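Local coordinates for protein putative dienelactone hydrolase (Klebsiella pneumoniae subsp. pneumoniae MGH 78578, PDB 3F67) that probably acts as a hydrolase of carboxylic ester or lactone bonds, as a putative dienelactone hydrolase with an alpha/beta-hydrolase fold, at residues H160-A165 against E189-A194; G147-E152 against Q185-T190; P19-R24 against D50-L55; P33-V38 against E58-I63. One frame throughout, in Å; residues are numbered along the deposited sequence. Where two conformers were deposited one is given.

Interaction 1: H160-A165 against E189-A194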
loop_
_atom_site.group_PDB
_atom_site.type_symbol
_atom_site.label_atom_id
_atom_site.label_comp_id
_atom_site.label_asym_id
_atom_site.label_seq_id
_atom_site.Cartn_x
_atom_site.Cartn_y
_atom_site.Cartn_z
ATOM N N HIS A 160 -14.307 1.927 5.948
ATOM C CA HIS A 160 -13.561 2.496 4.814
ATOM C C HIS A 160 -12.759 3.697 5.284
ATOM O O HIS A 160 -12.916 4.129 6.435
ATOM C CB HIS A 160 -14.570 2.883 3.719
ATOM C CG HIS A 160 -15.201 1.692 3.080
ATOM N ND1 HIS A 160 -14.455 0.708 2.449
ATOM C CD2 HIS A 160 -16.491 1.282 3.025
ATOM C CE1 HIS A 160 -15.266 -0.235 2.005
ATOM N NE2 HIS A 160 -16.508 0.090 2.341
ATOM N N PRO A 161 -11.847 4.201 4.444
ATOM C CA PRO A 161 -11.006 5.299 4.880
ATOM C C PRO A 161 -11.800 6.471 5.484
ATOM O O PRO A 161 -11.337 7.069 6.467
ATOM C CB PRO A 161 -10.200 5.665 3.606
ATOM C CG PRO A 161 -10.038 4.286 2.916
ATOM C CD PRO A 161 -11.402 3.630 3.141
ATOM N N VAL A 162 -12.986 6.776 4.941
ATOM C CA VAL A 162 -13.744 7.918 5.493
ATOM C C VAL A 162 -14.035 7.680 6.964
ATOM O O VAL A 162 -14.027 8.620 7.740
ATOM C CB VAL A 162 -15.057 8.223 4.745
ATOM C CG1 VAL A 162 -14.776 8.903 3.390
ATOM C CG2 VAL A 162 -15.899 6.976 4.606
ATOM N N ASP A 163 -14.252 6.413 7.340
ATOM C CA ASP A 163 -14.636 6.052 8.754
ATOM C C ASP A 163 -13.491 6.134 9.764
ATOM O O ASP A 163 -13.716 6.265 10.983
ATOM C CB ASP A 163 -15.185 4.613 8.799
ATOM C CG ASP A 163 -16.378 4.432 7.945
ATOM O OD1 ASP A 163 -17.358 5.228 8.080
ATOM O OD2 ASP A 163 -16.373 3.521 7.104
ATOM N N ILE A 164 -12.254 6.007 9.265
ATOM C CA ILE A 164 -11.103 5.893 10.166
ATOM C C ILE A 164 -10.233 7.110 10.176
ATOM O O ILE A 164 -9.258 7.156 10.910
ATOM C CB ILE A 164 -10.274 4.598 9.912
ATOM C CG1 ILE A 164 -9.872 4.415 8.440
ATOM C CG2 ILE A 164 -11.124 3.416 10.298
ATOM C CD1 ILE A 164 -8.781 5.348 7.927
ATOM N N ALA A 165 -10.616 8.127 9.389
ATOM C CA ALA A 165 -9.841 9.363 9.330
ATOM C C ALA A 165 -9.615 9.856 10.767
ATOM O O ALA A 165 -8.551 10.330 11.171
ATOM C CB ALA A 165 -10.575 10.433 8.455
ATOM N N GLU A 189 -13.929 14.487 -2.049
ATOM C CA GLU A 189 -14.455 15.551 -1.191
ATOM C C GLU A 189 -14.959 15.019 0.162
ATOM O O GLU A 189 -14.719 15.633 1.212
ATOM C CB GLU A 189 -15.560 16.347 -1.916
ATOM C CG GLU A 189 -16.240 17.409 -1.062
ATOM C CD GLU A 189 -15.310 18.520 -0.527
ATOM O OE1 GLU A 189 -14.192 18.728 -1.045
ATOM O OE2 GLU A 189 -15.755 19.221 0.405
ATOM N N THR A 190 -15.679 13.904 0.133
ATOM C CA THR A 190 -16.144 13.293 1.376
ATOM C C THR A 190 -14.946 12.973 2.269
ATOM O O THR A 190 -14.971 13.225 3.470
ATOM C CB THR A 190 -16.965 12.000 1.094
ATOM O OG1 THR A 190 -18.067 12.335 0.241
ATOM C CG2 THR A 190 -17.487 11.388 2.367
HETATM N N MSE A 191 -13.885 12.438 1.671
HETATM C CA MSE A 191 -12.712 12.100 2.457
HETATM C C MSE A 191 -12.014 13.357 3.004
HETATM O O MSE A 191 -11.585 13.379 4.174
HETATM C CB MSE A 191 -11.720 11.286 1.605
HETATM C CG MSE A 191 -10.501 10.894 2.401
HETATM SE SE MSE A 191 -10.973 9.578 3.796
HETATM C CE MSE A 191 -9.198 9.055 4.334
ATOM N N ARG A 192 -11.946 14.412 2.195
ATOM C CA ARG A 192 -11.375 15.669 2.674
ATOM C C ARG A 192 -12.172 16.242 3.831
ATOM O O ARG A 192 -11.577 16.796 4.755
ATOM C CB ARG A 192 -11.246 16.715 1.547
ATOM C CG ARG A 192 -10.117 16.353 0.581
ATOM C CD ARG A 192 -10.101 17.282 -0.636
ATOM N NE ARG A 192 -8.849 17.093 -1.386
ATOM C CZ ARG A 192 -8.715 17.328 -2.685
ATOM N NH1 ARG A 192 -9.749 17.740 -3.426
ATOM N NH2 ARG A 192 -7.543 17.166 -3.250
ATOM N N GLN A 193 -13.505 16.111 3.790
ATOM C CA GLN A 193 -14.329 16.528 4.909
ATOM C C GLN A 193 -13.969 15.716 6.146
ATOM O O GLN A 193 -13.881 16.292 7.234
ATOM C CB GLN A 193 -15.842 16.412 4.617
ATOM C CG GLN A 193 -16.365 17.427 3.635
ATOM C CD GLN A 193 -17.886 17.307 3.448
ATOM O OE1 GLN A 193 -18.536 16.399 4.006
ATOM N NE2 GLN A 193 -18.442 18.170 2.611
ATOM N N ALA A 194 -13.777 14.411 5.982
ATOM C CA ALA A 194 -13.504 13.527 7.105
ATOM C C ALA A 194 -12.130 13.896 7.714
ATOM O O ALA A 194 -11.985 13.964 8.932
ATOM C CB ALA A 194 -13.523 12.058 6.655
#
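In this alpha/beta-hydrolase fold the short helix 161-164 packs against the flank of helix 185-197, and no hydrogen bond crosses between residues 160-165 and 189-194. His160 leads into the short helix: its backbone N-H points almost straight (178°) at Asp163 OD2, on the anti lone pair of the carboxylate, and Lys153 forms a salt bridge with the same oxygen. Pro161 comes next, with its CB 3.6 Å from Met191 CE. Met191, present as selenomethionine, sends CG anti to its backbone N and then bends at chi2 (68°), which lays the selenium along the backbone of the short helix; SE sits 3.6 Å from Val162 N. The side chain of Val162 crosses Met191 and Thr190 obliquely. Its CG1, anti to the carbonyl carbon, reaches both Thr190 CG2 at 3.8 Å and Met191 SE at 3.9 Å. Asp163 and Ile164 direct their CB atoms away from helix 185-197, and Ile164 packs on Leu131 of helix 124-133. Met191 is buried, touching Trp130 of that helix and Ile204 of strand 202-207 as well. At the far end the contact is made by methyl groups: Ala194 CB meets Val162 O at 3.6 Å and Ala165 CB at 3.8 Å.

Interaction 2: G147-E152 against Q185-T190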
loop_
_atom_site.group_PDB
_atom_site.type_symbol
_atom_site.label_atom_id
_atom_site.label_comp_id
_atom_site.label_asym_id
_atom_site.label_seq_id
_atom_site.Cartn_x
_atom_site.Cartn_y
_atom_site.Cartn_z
ATOM N N GLY A 147 -6.715 4.450 -3.724
ATOM C CA GLY A 147 -7.448 3.500 -2.880
ATOM C C GLY A 147 -8.881 4.000 -2.664
ATOM O O GLY A 147 -9.092 5.179 -2.333
ATOM N N LYS A 148 -9.858 3.105 -2.821
ATOM C CA LYS A 148 -11.267 3.426 -2.560
ATOM C C LYS A 148 -11.449 4.070 -1.200
ATOM O O LYS A 148 -10.918 3.557 -0.207
ATOM C CB LYS A 148 -12.103 2.139 -2.568
ATOM C CG LYS A 148 -13.492 2.356 -2.026
ATOM C CD LYS A 148 -14.111 1.061 -1.443
ATOM C CE LYS A 148 -13.743 -0.098 -2.308
ATOM N NZ LYS A 148 -14.073 0.243 -3.721
ATOM N N LEU A 149 -12.219 5.166 -1.146
ATOM C CA LEU A 149 -12.388 5.961 0.087
ATOM C C LEU A 149 -13.710 5.759 0.828
ATOM O O LEU A 149 -13.779 5.894 2.063
ATOM C CB LEU A 149 -12.286 7.445 -0.290
ATOM C CG LEU A 149 -10.878 7.798 -0.853
ATOM C CD1 LEU A 149 -10.961 9.223 -1.433
ATOM C CD2 LEU A 149 -9.744 7.762 0.230
ATOM N N VAL A 150 -14.749 5.509 0.047
ATOM C CA VAL A 150 -16.120 5.345 0.560
ATOM C C VAL A 150 -16.676 4.118 -0.116
ATOM O O VAL A 150 -16.195 3.653 -1.156
ATOM C CB VAL A 150 -17.082 6.598 0.316
ATOM C CG1 VAL A 150 -17.778 6.964 1.596
ATOM C CG2 VAL A 150 -16.384 7.771 -0.129
ATOM N N GLY A 151 -17.629 3.487 0.529
ATOM C CA GLY A 151 -18.095 2.224 0.008
ATOM C C GLY A 151 -19.259 1.746 0.854
ATOM O O GLY A 151 -19.540 2.267 1.940
ATOM N N GLU A 152 -19.919 0.729 0.361
ATOM C CA GLU A 152 -20.867 0.011 1.202
ATOM C C GLU A 152 -20.001 -0.917 2.046
ATOM O O GLU A 152 -18.874 -1.252 1.663
ATOM C CB GLU A 152 -21.888 -0.784 0.384
ATOM C CG GLU A 152 -21.288 -1.898 -0.481
ATOM C CD GLU A 152 -22.300 -3.014 -0.811
ATOM O OE1 GLU A 152 -23.510 -2.907 -0.439
ATOM O OE2 GLU A 152 -21.870 -4.011 -1.458
ATOM N N GLN A 185 -14.648 12.155 -7.897
ATOM C CA GLN A 185 -14.180 13.276 -7.122
ATOM C C GLN A 185 -15.081 13.671 -5.939
ATOM O O GLN A 185 -14.597 14.252 -4.967
ATOM C CB GLN A 185 -13.844 14.481 -8.027
ATOM C CG GLN A 185 -12.715 14.156 -8.988
ATOM C CD GLN A 185 -11.497 13.613 -8.248
ATOM O OE1 GLN A 185 -10.893 14.313 -7.450
ATOM N NE2 GLN A 185 -11.160 12.347 -8.495
ATOM N N ASP A 186 -16.373 13.360 -6.007
ATOM C CA ASP A 186 -17.240 13.644 -4.873
ATOM C C ASP A 186 -16.733 12.854 -3.646
ATOM O O ASP A 186 -16.770 13.359 -2.516
ATOM C CB ASP A 186 -18.698 13.300 -5.200
ATOM C CG ASP A 186 -19.448 14.454 -5.846
ATOM O OD1 ASP A 186 -19.009 15.617 -5.674
ATOM O OD2 ASP A 186 -20.487 14.208 -6.507
ATOM N N THR A 187 -16.252 11.633 -3.880
ATOM C CA THR A 187 -15.748 10.769 -2.782
ATOM C C THR A 187 -14.447 11.302 -2.206
ATOM O O THR A 187 -14.220 11.184 -0.999
ATOM C CB THR A 187 -15.607 9.248 -3.131
ATOM O OG1 THR A 187 -14.421 8.983 -3.932
ATOM C CG2 THR A 187 -16.877 8.715 -3.835
ATOM N N VAL A 188 -13.623 11.919 -3.054
ATOM C CA VAL A 188 -12.423 12.609 -2.571
ATOM C C VAL A 188 -12.858 13.785 -1.664
ATOM O O VAL A 188 -12.241 14.048 -0.598
ATOM C CB VAL A 188 -11.532 13.076 -3.768
ATOM C CG1 VAL A 188 -10.423 14.064 -3.332
ATOM C CG2 VAL A 188 -10.932 11.867 -4.533
ATOM N N GLU A 189 -13.929 14.487 -2.049
ATOM C CA GLU A 189 -14.455 15.551 -1.191
ATOM C C GLU A 189 -14.959 15.019 0.162
ATOM O O GLU A 189 -14.719 15.633 1.212
ATOM C CB GLU A 189 -15.560 16.347 -1.916
ATOM C CG GLU A 189 -16.240 17.409 -1.062
ATOM C CD GLU A 189 -15.310 18.520 -0.527
ATOM O OE1 GLU A 189 -14.192 18.728 -1.045
ATOM O OE2 GLU A 189 -15.755 19.221 0.405
ATOM N N THR A 190 -15.679 13.904 0.133
ATOM C CA THR A 190 -16.144 13.293 1.376
ATOM C C THR A 190 -14.946 12.973 2.269
ATOM O O THR A 190 -14.971 13.225 3.470
ATOM C CB THR A 190 -16.965 12.000 1.094
ATOM O OG1 THR A 190 -18.067 12.335 0.241
ATOM C CG2 THR A 190 -17.487 11.388 2.367
HETATM O O HOH W 1 -13.896 6.273 -3.130
#
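Leu149 holds CG anti to its carbonyl carbon (chi1 -63°) and extends CD1 through an anti chi2, while Thr187 has OG1 in the crowded position between backbone N and carbonyl carbon (chi1 77°). These torsions set the side chains where the loop after strand 141-145 of the alpha/beta-hydrolase fold meets the first turns of helix 185-197. Leu149 CD1 rests on the helix backbone, 3.8 Å from Thr187 O and 3.9 Å from Val188 CA, and also approaches Val188 CG2. The isopropyl group of Val150 slides past Thr187 in the opposite direction. Its unusual chi1 of -131° accompanies a tight contact, Val150 CG2 lying only 3.4 Å from Thr187 CB, closer than normal van der Waals packing. Thr190, one turn on, meets the same methyl more loosely. Beside this apolar patch a water links the two segments. Thr187 OG1 has a hydrogen-bond partner in Pro184 O, just before the segment, and also accepts a hydrogen bond from this water. Trp130 of helix 124-133 and Pro161 also pack on Leu149. The bridging water is fixed at its other end by the loop backbone, accepting the N-H of Leu149 with its O 2.8 Å from Leu149 N.

Interaction 3: P19-R24 against D50-L55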
loop_
_atom_site.group_PDB
_atom_site.type_symbol
_atom_site.label_atom_id
_atom_site.label_comp_id
_atom_site.label_asym_id
_atom_site.label_seq_id
_atom_site.Cartn_x
_atom_site.Cartn_y
_atom_site.Cartn_z
ATOM N N PRO A 19 4.284 -15.914 2.136
ATOM C CA PRO A 19 5.351 -15.561 1.194
ATOM C C PRO A 19 5.475 -14.060 1.086
ATOM O O PRO A 19 4.474 -13.342 1.204
ATOM C CB PRO A 19 4.834 -16.092 -0.169
ATOM C CG PRO A 19 3.827 -17.116 0.214
ATOM C CD PRO A 19 3.191 -16.631 1.478
ATOM N N ALA A 20 6.697 -13.608 0.838
ATOM C CA ALA A 20 6.932 -12.167 0.603
ATOM C C ALA A 20 8.161 -11.972 -0.230
ATOM O O ALA A 20 9.097 -12.771 -0.163
ATOM C CB ALA A 20 7.073 -11.411 1.913
ATOM N N TYR A 21 8.173 -10.877 -0.970
ATOM C CA TYR A 21 9.363 -10.507 -1.741
ATOM C C TYR A 21 9.998 -9.339 -0.999
ATOM O O TYR A 21 9.280 -8.509 -0.432
ATOM C CB TYR A 21 8.907 -10.029 -3.124
ATOM C CG TYR A 21 10.058 -9.655 -4.063
ATOM C CD1 TYR A 21 10.827 -10.646 -4.682
ATOM C CD2 TYR A 21 10.330 -8.324 -4.341
ATOM C CE1 TYR A 21 11.893 -10.290 -5.548
ATOM C CE2 TYR A 21 11.345 -7.960 -5.209
ATOM C CZ TYR A 21 12.124 -8.951 -5.802
ATOM O OH TYR A 21 13.141 -8.596 -6.656
ATOM N N HIS A 22 11.318 -9.266 -0.991
ATOM C CA HIS A 22 11.984 -8.120 -0.353
ATOM C C HIS A 22 13.185 -7.659 -1.147
ATOM O O HIS A 22 13.838 -8.467 -1.823
ATOM C CB HIS A 22 12.373 -8.416 1.130
ATOM C CG HIS A 22 13.340 -9.554 1.286
ATOM N ND1 HIS A 22 14.698 -9.374 1.448
ATOM C CD2 HIS A 22 13.137 -10.894 1.282
ATOM C CE1 HIS A 22 15.294 -10.556 1.509
ATOM N NE2 HIS A 22 14.367 -11.496 1.432
ATOM N N ALA A 23 13.468 -6.367 -1.077
ATOM C CA ALA A 23 14.625 -5.787 -1.779
ATOM C C ALA A 23 15.226 -4.749 -0.857
ATOM O O ALA A 23 14.492 -4.070 -0.116
ATOM C CB ALA A 23 14.165 -5.085 -3.126
ATOM N N ARG A 24 16.545 -4.565 -0.948
ATOM C CA ARG A 24 17.198 -3.556 -0.102
ATOM C C ARG A 24 18.517 -3.140 -0.736
ATOM O O ARG A 24 19.030 -3.857 -1.608
ATOM C CB ARG A 24 17.523 -4.163 1.270
ATOM C CG ARG A 24 18.591 -5.268 1.185
ATOM C CD ARG A 24 18.736 -5.943 2.548
ATOM N NE ARG A 24 17.618 -6.875 2.799
ATOM C CZ ARG A 24 17.361 -7.406 4.002
ATOM N NH1 ARG A 24 18.136 -7.096 5.051
ATOM N NH2 ARG A 24 16.339 -8.245 4.157
ATOM N N ASP A 50 9.095 -5.205 -9.081
ATOM C CA ASP A 50 9.813 -4.055 -9.693
ATOM C C ASP A 50 9.741 -2.821 -8.766
ATOM O O ASP A 50 10.764 -2.167 -8.523
ATOM C CB ASP A 50 9.180 -3.757 -11.069
ATOM C CG ASP A 50 9.906 -2.693 -11.876
ATOM O OD1 ASP A 50 11.102 -2.423 -11.641
ATOM O OD2 ASP A 50 9.247 -2.167 -12.815
ATOM N N LEU A 51 8.548 -2.502 -8.250
ATOM C CA LEU A 51 8.419 -1.390 -7.330
ATOM C C LEU A 51 9.280 -1.565 -6.068
ATOM O O LEU A 51 9.848 -0.580 -5.595
ATOM C CB LEU A 51 6.930 -1.146 -6.960
ATOM C CG LEU A 51 6.048 -0.768 -8.190
ATOM C CD1 LEU A 51 4.645 -0.498 -7.682
ATOM C CD2 LEU A 51 6.572 0.437 -8.993
ATOM N N CYS A 52 9.350 -2.784 -5.501
ATOM C CA CYS A 52 10.189 -3.016 -4.310
ATOM C C CYS A 52 11.649 -2.732 -4.675
ATOM O O CYS A 52 12.394 -2.104 -3.910
ATOM C CB CYS A 52 10.079 -4.484 -3.859
ATOM S SG CYS A 52 8.472 -4.829 -3.063
ATOM N N ARG A 53 12.060 -3.192 -5.861
ATOM C CA ARG A 53 13.444 -2.943 -6.285
ATOM C C ARG A 53 13.717 -1.432 -6.485
ATOM O O ARG A 53 14.800 -0.948 -6.104
ATOM C CB ARG A 53 13.757 -3.705 -7.572
ATOM C CG ARG A 53 13.806 -5.201 -7.327
ATOM C CD ARG A 53 14.305 -5.936 -8.555
ATOM N NE ARG A 53 13.462 -5.824 -9.759
ATOM C CZ ARG A 53 12.507 -6.666 -10.117
ATOM N NH1 ARG A 53 12.168 -7.691 -9.332
ATOM N NH2 ARG A 53 11.869 -6.458 -11.297
ATOM N N ARG A 54 12.736 -0.701 -7.044
ATOM C CA ARG A 54 12.878 0.751 -7.234
ATOM C C ARG A 54 13.001 1.473 -5.895
ATOM O O ARG A 54 13.818 2.410 -5.749
ATOM C CB ARG A 54 11.724 1.299 -8.091
ATOM C CG ARG A 54 11.853 0.828 -9.550
ATOM C CD ARG A 54 10.699 1.306 -10.391
ATOM N NE ARG A 54 10.486 2.752 -10.266
ATOM C CZ ARG A 54 9.347 3.360 -10.558
ATOM N NH1 ARG A 54 8.341 2.663 -11.069
ATOM N NH2 ARG A 54 9.246 4.702 -10.418
ATOM N N LEU A 55 12.238 1.014 -4.908
ATOM C CA LEU A 55 12.357 1.591 -3.542
ATOM C C LEU A 55 13.706 1.272 -2.904
ATOM O O LEU A 55 14.298 2.125 -2.205
ATOM C CB LEU A 55 11.214 1.073 -2.646
ATOM C CG LEU A 55 9.843 1.732 -2.944
ATOM C CD1 LEU A 55 8.682 0.935 -2.303
ATOM C CD2 LEU A 55 9.829 3.191 -2.449
#
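Helix 46-57, the crossover helix of the beta-alpha-beta unit formed with strands 32-38 and 61-65, lies along strand 16-25, their local axes 6.9 Å apart and only 23° from parallel. Tyr21 and Ala23, on the same face of the strand, carry the contact. Tyr21 sets CG anti to its backbone N, so the ring reaches over to the helix and takes Cys52 CB at its edge, near the ring plane, 3.9 Å from Tyr21 CD2. Strand 16-25 runs antiparallel to strand 61-65 in the mixed sheet of this alpha/beta-hydrolase fold, and the helix runs along this part of the sheet, Cys52 and Leu55 also touching strands 32-38 and 61-65. Arg53 CG and CD pass beside the phenol oxygen, and a bend at chi3 brings the guanidinium, and so NH1, back to it. Arg53 NH1 donates a hydrogen bond to Tyr21 OH of 3.0 Å at 161°, with the oxygen in the guanidinium plane. Ring and guanidinium stand nearly perpendicular, 87° apart, so they do not stack. Glu46 forms a salt bridge with NH2 of the same arginine, which helps to fix its rotation. Ala23 CB fits against the helix backbone itself, 3.6 Å from Cys52 O and 3.9 Å from Arg53 CA.

Interaction 4: P33-V38 against E58-I63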
loop_
_atom_site.group_PDB
_atom_site.type_symbol
_atom_site.label_atom_id
_atom_site.label_comp_id
_atom_site.label_asym_id
_atom_site.label_seq_id
_atom_site.Cartn_x
_atom_site.Cartn_y
_atom_site.Cartn_z
ATOM N N PRO A 33 15.400 2.169 6.911
ATOM C CA PRO A 33 13.959 2.503 6.907
ATOM C C PRO A 33 13.209 1.426 6.099
ATOM O O PRO A 33 13.744 0.910 5.061
ATOM C CB PRO A 33 13.908 3.876 6.175
ATOM C CG PRO A 33 15.185 3.883 5.311
ATOM C CD PRO A 33 16.216 3.033 5.997
ATOM N N ILE A 34 11.996 1.084 6.540
ATOM C CA ILE A 34 11.238 -0.020 5.955
ATOM C C ILE A 34 10.071 0.554 5.178
ATOM O O ILE A 34 9.339 1.388 5.728
ATOM C CB ILE A 34 10.635 -0.891 7.092
ATOM C CG1 ILE A 34 11.762 -1.442 8.004
ATOM C CG2 ILE A 34 9.695 -1.984 6.523
ATOM C CD1 ILE A 34 11.267 -1.764 9.392
ATOM N N VAL A 35 9.868 0.100 3.933
ATOM C CA VAL A 35 8.603 0.418 3.259
ATOM C C VAL A 35 7.862 -0.903 3.014
ATOM O O VAL A 35 8.299 -1.734 2.188
ATOM C CB VAL A 35 8.791 1.194 1.918
ATOM C CG1 VAL A 35 7.403 1.478 1.266
ATOM C CG2 VAL A 35 9.569 2.492 2.150
ATOM N N ILE A 36 6.738 -1.075 3.695
ATOM C CA ILE A 36 5.854 -2.220 3.342
ATOM C C ILE A 36 5.113 -1.801 2.062
ATOM O O ILE A 36 4.619 -0.673 1.981
ATOM C CB ILE A 36 4.893 -2.447 4.447
ATOM C CG1 ILE A 36 5.652 -2.889 5.737
ATOM C CG2 ILE A 36 3.847 -3.532 4.048
ATOM C CD1 ILE A 36 4.683 -3.105 6.911
ATOM N N VAL A 37 5.070 -2.681 1.063
ATOM C CA VAL A 37 4.470 -2.345 -0.231
ATOM C C VAL A 37 3.214 -3.212 -0.352
ATOM O O VAL A 37 3.313 -4.466 -0.326
ATOM C CB VAL A 37 5.431 -2.690 -1.384
ATOM C CG1 VAL A 37 4.734 -2.426 -2.733
ATOM C CG2 VAL A 37 6.707 -1.795 -1.297
ATOM N N VAL A 38 2.044 -2.575 -0.476
ATOM C CA VAL A 38 0.793 -3.364 -0.517
ATOM C C VAL A 38 0.280 -3.504 -1.942
ATOM O O VAL A 38 0.016 -2.500 -2.634
ATOM C CB VAL A 38 -0.336 -2.758 0.333
ATOM C CG1 VAL A 38 -1.505 -3.799 0.524
ATOM C CG2 VAL A 38 0.167 -2.291 1.696
ATOM N N GLU A 58 16.429 3.529 -3.716
ATOM C CA GLU A 58 16.373 4.803 -2.961
ATOM C C GLU A 58 16.848 4.701 -1.535
ATOM O O GLU A 58 16.874 5.728 -0.813
ATOM C CB GLU A 58 14.940 5.375 -2.961
ATOM C CG GLU A 58 14.356 5.580 -4.368
ATOM C CD GLU A 58 15.006 6.723 -5.146
ATOM O OE1 GLU A 58 15.788 7.505 -4.561
ATOM O OE2 GLU A 58 14.730 6.839 -6.355
ATOM N N GLY A 59 17.159 3.473 -1.095
ATOM C CA GLY A 59 17.711 3.249 0.243
ATOM C C GLY A 59 16.804 2.555 1.246
ATOM O O GLY A 59 17.195 2.426 2.417
ATOM N N TYR A 60 15.652 2.059 0.779
ATOM C CA TYR A 60 14.664 1.418 1.648
ATOM C C TYR A 60 14.763 -0.122 1.617
ATOM O O TYR A 60 15.167 -0.713 0.593
ATOM C CB TYR A 60 13.236 1.809 1.195
ATOM C CG TYR A 60 12.990 3.262 1.406
ATOM C CD1 TYR A 60 12.756 3.754 2.719
ATOM C CD2 TYR A 60 13.004 4.170 0.346
ATOM C CE1 TYR A 60 12.583 5.121 2.949
ATOM C CE2 TYR A 60 12.813 5.520 0.580
ATOM C CZ TYR A 60 12.587 5.983 1.874
ATOM O OH TYR A 60 12.414 7.314 2.117
ATOM N N LEU A 61 14.436 -0.735 2.752
ATOM C CA LEU A 61 14.105 -2.188 2.806
ATOM C C LEU A 61 12.628 -2.257 2.442
ATOM O O LEU A 61 11.750 -1.901 3.255
ATOM C CB LEU A 61 14.359 -2.772 4.212
ATOM C CG LEU A 61 13.730 -4.166 4.514
ATOM C CD1 LEU A 61 14.202 -5.176 3.465
ATOM C CD2 LEU A 61 14.166 -4.599 5.957
ATOM N N ALA A 62 12.343 -2.692 1.220
ATOM C CA ALA A 62 10.961 -2.708 0.735
ATOM C C ALA A 62 10.472 -4.139 0.730
ATOM O O ALA A 62 11.170 -5.050 0.223
ATOM C CB ALA A 62 10.913 -2.158 -0.725
ATOM N N ILE A 63 9.299 -4.348 1.283
ATOM C CA ILE A 63 8.789 -5.754 1.491
ATOM C C ILE A 63 7.359 -5.836 0.997
ATOM O O ILE A 63 6.527 -5.040 1.435
ATOM C CB ILE A 63 8.816 -6.154 3.002
ATOM C CG1 ILE A 63 10.247 -6.048 3.549
ATOM C CG2 ILE A 63 8.308 -7.614 3.167
ATOM C CD1 ILE A 63 10.265 -5.895 5.105
#
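The ring of Tyr60 carries Val35 CG2 over one face, with the methyl 3.5 Å from Tyr60 CD1. Pro33 approaches from the opposite side of the ring plane, obliquely, the two side chains crossing at about a right angle, and Pro33 CG comes to 3.6 Å from Tyr60 CD1. Tyr60 sets CG anti to its carbonyl carbon (chi1 -66°), and Val35 turns CG2 toward the ring because its CG1 is anti to the backbone N. Just before Tyr60, Gly59 ends helix 46-57 in a Schellman motif with positive phi (110°), and the chain turns directly into strand 61-65. This strand and 32-38 are the parallel pair of the beta-alpha-beta unit 32-38, 46-57, 61-65. Leu61 N donates to Pro33 O, nearly along the C=O axis, and Val35 N to Leu61 O (2.8 Å); Ile63 N then donates to Val35 O and Val37 N to Ile63 O (2.8 Å). Both bonds to the carbonyls of strand 61-65 arrive from above the carbonyl plane. Ile34 and Ile63 lie side by side, with Ile34 CG2 4.2 Å from Ile63 CD1, on the face whose Ile34, Ile36 and Ile63 pack against helix 93-108. Val35, Val37 and Ala62 face Leu55 of the crossover helix, Leu235 and Phe238 of helix 224-238 adjoin Tyr60, and strand 116-122 borders strand 32-38 on its other edge.

Overall arrangement
The four contacts form two pairs on opposite sides of the chain's centre. Interactions 3 and 4, with centres 7 Å apart, come first along the chain and interleave: strand 16-25, strand 32-38, helix 46-57 and strand 61-65 follow in turn, and Ala23 O and Ala62 N probably hydrogen-bond between them. Interactions 1 and 2, also 7 Å apart, come later and share Glu189 and Thr190 of helix 185-197; probable hydrogen bonds join Val162 N to Leu149 O and His160 NE2 to Glu152 O. The pairs' centres lie 26 to 30 Å apart without touching. Interactions 3 and 4 belong to the part of the mixed sheet with strands 16-25, 61-65 and 32-38; interactions 1 and 2 lie beside its other end, near strand 202-207.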